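Local coordinates for protein CsuC (Acinetobacter baumannii, PDB 6FJY) that acts as the periplasmic chaperone of archaic Csu pili, probably holding subunits such as the tip adhesin CsuE in a pre-assembly complex by donor-strand complementation, at residues S50-A62 / K69-P81. Numbering follows the deposited sequence.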
loop_
_atom_site.group_PDB
_atom_site.type_symbol
_atom_site.label_atom_id
_atom_site.label_comp_id
_atom_site.label_asym_id
_atom_site.label_seq_id
_atom_site.Cartn_x
_atom_site.Cartn_y
_atom_site.Cartn_z
ATOM N N SER A 50 15.133 -14.351 -7.824
ATOM C CA SER A 50 16.423 -14.779 -7.306
ATOM C C SER A 50 16.729 -14.111 -5.975
ATOM O O SER A 50 16.290 -12.988 -5.701
ATOM C CB SER A 50 17.556 -14.466 -8.295
ATOM O OG SER A 50 17.569 -13.090 -8.630
ATOM N N GLU A 51 17.533 -14.811 -5.171
ATOM C CA GLU A 51 18.010 -14.274 -3.904
ATOM C C GLU A 51 18.858 -13.038 -4.156
ATOM O O GLU A 51 19.455 -12.874 -5.218
ATOM C CB GLU A 51 18.812 -15.328 -3.138
ATOM C CG GLU A 51 17.956 -16.460 -2.593
ATOM C CD GLU A 51 18.713 -17.365 -1.648
ATOM O OE1 GLU A 51 19.958 -17.453 -1.754
ATOM O OE2 GLU A 51 18.058 -17.999 -0.798
ATOM N N GLN A 52 18.888 -12.154 -3.169
ATOM C CA GLN A 52 19.455 -10.833 -3.364
ATOM C C GLN A 52 19.757 -10.200 -2.007
ATOM O O GLN A 52 19.071 -10.473 -1.016
ATOM C CB GLN A 52 18.475 -9.992 -4.192
ATOM C CG GLN A 52 18.593 -8.505 -4.050
ATOM C CD GLN A 52 17.729 -7.949 -2.947
ATOM O OE1 GLN A 52 17.700 -6.750 -2.740
ATOM N NE2 GLN A 52 17.011 -8.816 -2.241
ATOM N N SER A 53 20.805 -9.368 -1.974
ATOM C CA SER A 53 21.202 -8.620 -0.782
ATOM C C SER A 53 21.090 -7.110 -0.957
ATOM O O SER A 53 21.591 -6.362 -0.112
ATOM C CB SER A 53 22.637 -8.985 -0.379
ATOM O OG SER A 53 22.768 -10.387 -0.236
ATOM N N GLU A 54 20.499 -6.647 -2.057
ATOM C CA GLU A 54 20.424 -5.211 -2.323
ATOM C C GLU A 54 19.368 -4.551 -1.452
ATOM O O GLU A 54 19.541 -3.408 -1.005
ATOM C CB GLU A 54 20.110 -4.962 -3.797
ATOM C CG GLU A 54 21.073 -5.634 -4.761
ATOM C CD GLU A 54 20.540 -5.652 -6.188
ATOM O OE1 GLU A 54 19.392 -5.198 -6.399
ATOM O OE2 GLU A 54 21.269 -6.112 -7.096
ATOM N N ILE A 55 18.250 -5.248 -1.250
ATOM C CA ILE A 55 17.165 -4.826 -0.375
ATOM C C ILE A 55 17.065 -5.834 0.756
ATOM O O ILE A 55 16.740 -7.009 0.536
ATOM C CB ILE A 55 15.832 -4.717 -1.128
ATOM C CG1 ILE A 55 15.945 -3.688 -2.238
ATOM C CG2 ILE A 55 14.725 -4.327 -0.172
ATOM C CD1 ILE A 55 16.399 -2.364 -1.730
ATOM N N ILE A 56 17.335 -5.378 1.967
ATOM C CA ILE A 56 17.389 -6.260 3.121
ATOM C C ILE A 56 16.146 -6.009 3.969
ATOM O O ILE A 56 15.931 -4.879 4.429
ATOM C CB ILE A 56 18.690 -6.058 3.909
ATOM C CG1 ILE A 56 19.872 -6.347 2.972
ATOM C CG2 ILE A 56 18.753 -7.022 5.089
ATOM C CD1 ILE A 56 21.235 -6.245 3.610
ATOM N N PRO A 57 15.277 -7.002 4.155
ATOM C CA PRO A 57 14.107 -6.807 5.028
ATOM C C PRO A 57 14.494 -6.967 6.481
ATOM O O PRO A 57 15.286 -7.842 6.846
ATOM C CB PRO A 57 13.152 -7.925 4.600
ATOM C CG PRO A 57 14.093 -9.037 4.161
ATOM C CD PRO A 57 15.309 -8.347 3.543
ATOM N N SER A 58 13.917 -6.111 7.319
ATOM C CA SER A 58 14.144 -6.167 8.754
ATOM C C SER A 58 12.787 -6.081 9.442
ATOM O O SER A 58 12.080 -5.059 9.294
ATOM C CB SER A 58 15.074 -5.039 9.200
ATOM O OG SER A 58 15.291 -5.083 10.605
ATOM N N PRO A 59 12.387 -7.098 10.217
ATOM C CA PRO A 59 13.123 -8.341 10.439
ATOM C C PRO A 59 12.856 -9.370 9.340
ATOM O O PRO A 59 11.892 -9.217 8.596
ATOM C CB PRO A 59 12.553 -8.832 11.773
ATOM C CG PRO A 59 11.101 -8.445 11.672
ATOM C CD PRO A 59 11.089 -7.101 10.922
ATOM N N PRO A 60 13.708 -10.392 9.224
ATOM C CA PRO A 60 13.399 -11.482 8.283
ATOM C C PRO A 60 12.320 -12.434 8.799
ATOM O O PRO A 60 11.730 -13.166 7.997
ATOM C CB PRO A 60 14.757 -12.174 8.078
ATOM C CG PRO A 60 15.511 -11.877 9.346
ATOM C CD PRO A 60 15.055 -10.531 9.817
ATOM N N VAL A 61 12.080 -12.483 10.107
ATOM C CA VAL A 61 11.004 -13.277 10.706
ATOM C C VAL A 61 10.427 -12.515 11.889
ATOM O O VAL A 61 11.166 -11.904 12.667
ATOM C CB VAL A 61 11.453 -14.671 11.205
ATOM C CG1 VAL A 61 10.215 -15.479 11.621
ATOM C CG2 VAL A 61 12.227 -15.425 10.142
ATOM N N ALA A 62 9.105 -12.568 12.042
ATOM C CA ALA A 62 8.471 -11.923 13.182
ATOM C C ALA A 62 7.266 -12.724 13.646
ATOM O O ALA A 62 6.563 -13.352 12.847
ATOM C CB ALA A 62 8.020 -10.498 12.853
ATOM N N LYS A 69 1.228 -4.573 15.963
ATOM C CA LYS A 69 1.523 -3.876 14.721
ATOM C C LYS A 69 3.038 -3.772 14.622
ATOM O O LYS A 69 3.679 -3.123 15.458
ATOM C CB LYS A 69 0.854 -2.499 14.692
ATOM C CG LYS A 69 1.029 -1.734 13.389
ATOM C CD LYS A 69 0.299 -0.414 13.455
ATOM C CE LYS A 69 0.548 0.423 12.204
ATOM N NZ LYS A 69 -0.156 1.761 12.288
ATOM N N HIS A 70 3.617 -4.454 13.647
ATOM C CA HIS A 70 5.054 -4.421 13.436
ATOM C C HIS A 70 5.369 -3.673 12.146
ATOM O O HIS A 70 4.586 -3.685 11.193
ATOM C CB HIS A 70 5.650 -5.835 13.364
ATOM C CG HIS A 70 5.554 -6.615 14.638
ATOM N ND1 HIS A 70 6.556 -7.470 15.056
ATOM C CD2 HIS A 70 4.574 -6.704 15.569
ATOM C CE1 HIS A 70 6.211 -8.024 16.206
ATOM N NE2 HIS A 70 5.014 -7.574 16.542
ATOM N N MET A 71 6.520 -3.017 12.119
ATOM C CA MET A 71 7.007 -2.419 10.886
ATOM C C MET A 71 7.976 -3.388 10.229
ATOM O O MET A 71 8.789 -4.031 10.902
ATOM C CB MET A 71 7.653 -1.057 11.137
ATOM C CG MET A 71 8.044 -0.309 9.867
ATOM S SD MET A 71 8.943 1.190 10.209
ATOM C CE MET A 71 10.441 0.465 10.537
ATOM N N LEU A 72 7.821 -3.541 8.920
ATOM C CA LEU A 72 8.759 -4.263 8.078
ATOM C C LEU A 72 9.571 -3.218 7.324
ATOM O O LEU A 72 9.045 -2.512 6.459
ATOM C CB LEU A 72 8.027 -5.215 7.136
ATOM C CG LEU A 72 8.801 -5.800 5.947
ATOM C CD1 LEU A 72 10.060 -6.569 6.379
ATOM C CD2 LEU A 72 7.877 -6.697 5.147
ATOM N N ARG A 73 10.827 -3.080 7.709
ATOM C CA ARG A 73 11.748 -2.128 7.114
ATOM C C ARG A 73 12.400 -2.767 5.893
ATOM O O ARG A 73 12.941 -3.876 5.983
ATOM C CB ARG A 73 12.804 -1.742 8.144
ATOM C CG ARG A 73 13.395 -0.384 8.013
ATOM C CD ARG A 73 14.410 -0.164 9.120
ATOM N NE ARG A 73 13.801 0.392 10.323
ATOM C CZ ARG A 73 13.493 1.674 10.479
ATOM N NH1 ARG A 73 13.729 2.539 9.501
ATOM N NH2 ARG A 73 12.948 2.086 11.616
ATOM N N LEU A 74 12.312 -2.094 4.751
ATOM C CA LEU A 74 12.990 -2.518 3.528
ATOM C C LEU A 74 14.066 -1.490 3.210
ATOM O O LEU A 74 13.753 -0.371 2.794
ATOM C CB LEU A 74 12.011 -2.662 2.370
ATOM C CG LEU A 74 10.807 -3.544 2.656
ATOM C CD1 LEU A 74 9.888 -3.559 1.472
ATOM C CD2 LEU A 74 11.300 -4.951 2.967
ATOM N N THR A 75 15.327 -1.874 3.403
ATOM C CA THR A 75 16.460 -0.958 3.344
ATOM C C THR A 75 17.401 -1.343 2.209
ATOM O O THR A 75 17.763 -2.518 2.071
ATOM C CB THR A 75 17.221 -0.948 4.674
ATOM O OG1 THR A 75 16.315 -0.639 5.735
ATOM C CG2 THR A 75 18.315 0.103 4.660
ATOM N N LYS A 76 17.810 -0.346 1.416
ATOM C CA LYS A 76 18.798 -0.548 0.357
ATOM C C LYS A 76 20.184 -0.724 0.957
ATOM O O LYS A 76 20.642 0.117 1.736
ATOM C CB LYS A 76 18.812 0.622 -0.624
ATOM C CG LYS A 76 17.510 0.874 -1.297
ATOM C CD LYS A 76 17.607 1.946 -2.367
ATOM C CE LYS A 76 18.067 3.272 -1.853
ATOM N NZ LYS A 76 17.767 4.289 -2.899
ATOM N N SER A 77 20.843 -1.828 0.621
ATOM C CA SER A 77 22.204 -2.055 1.099
ATOM C C SER A 77 23.225 -1.253 0.314
ATOM O O SER A 77 24.290 -0.909 0.843
ATOM C CB SER A 77 22.560 -3.531 0.985
ATOM O OG SER A 77 22.684 -3.868 -0.391
ATOM N N VAL A 78 22.934 -0.992 -0.959
ATOM C CA VAL A 78 23.813 -0.263 -1.857
ATOM C C VAL A 78 22.941 0.670 -2.689
ATOM O O VAL A 78 21.716 0.554 -2.713
ATOM C CB VAL A 78 24.630 -1.208 -2.767
ATOM C CG1 VAL A 78 25.495 -2.154 -1.934
ATOM C CG2 VAL A 78 23.702 -2.002 -3.670
ATOM N N ASN A 79 23.587 1.614 -3.365
ATOM C CA ASN A 79 22.873 2.524 -4.246
ATOM C C ASN A 79 22.738 1.935 -5.642
ATOM O O ASN A 79 23.624 1.234 -6.135
ATOM C CB ASN A 79 23.569 3.881 -4.283
ATOM C CG ASN A 79 23.468 4.606 -2.951
ATOM O OD1 ASN A 79 22.374 4.766 -2.405
ATOM N ND2 ASN A 79 24.611 5.006 -2.399
ATOM N N LEU A 80 21.619 2.232 -6.269
ATOM C CA LEU A 80 21.228 1.685 -7.555
ATOM C C LEU A 80 21.764 2.540 -8.695
ATOM O O LEU A 80 22.059 3.725 -8.511
ATOM C CB LEU A 80 19.704 1.591 -7.623
ATOM C CG LEU A 80 19.171 0.808 -6.416
ATOM C CD1 LEU A 80 17.682 1.026 -6.212
ATOM C CD2 LEU A 80 19.521 -0.680 -6.531
ATOM N N PRO A 81 21.908 1.961 -9.890
ATOM C CA PRO A 81 22.374 2.752 -11.035
ATOM C C PRO A 81 21.431 3.904 -11.329
ATOM O O PRO A 81 20.220 3.823 -11.116
ATOM C CB PRO A 81 22.387 1.742 -12.188
ATOM C CG PRO A 81 22.445 0.408 -11.520
ATOM C CD PRO A 81 21.696 0.547 -10.250
#
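Ser77 closes one end of the antiparallel ladder with two bonds: its OG donates to Ser53 O at 2.7 Å, and its backbone N reaches Glu54 O at 2.6 Å. The hydroxyl gets there because chi1 of 70° sets OG between the backbone N and the carbonyl carbon, turned to the 50-62 segment. Ile56 and Thr75 form a hydrogen-bonded pair, Ile56 N to Thr75 O measuring 2.9 Å, and Ser58 and Arg73 form the next, with 2.8 Å from Ser58 N to Arg73 O. Pro57, which has no N-H to give, occupies a non-hydrogen-bonded position opposite Leu74, where its CA-H approaches Arg73 O.

On the face carrying Ile55, Pro57 and Leu74, Pro57 CB packs against Leu72 CD1 at 3.8 Å and also meets Leu74 CD2. Ile55 runs alongside Lys76, its CD1 3.5 Å from Lys76 CG. Past the cis peptide before Pro59 the strands part, and Ala62 CB meets the His70 ring obliquely.

This beta hairpin belongs to the PapD-like N-terminal domain. Strand 31-41 flanks 55-64, strand 18-25 flanks 69-76, and Leu74 packs on Leu120 of strand 109-123.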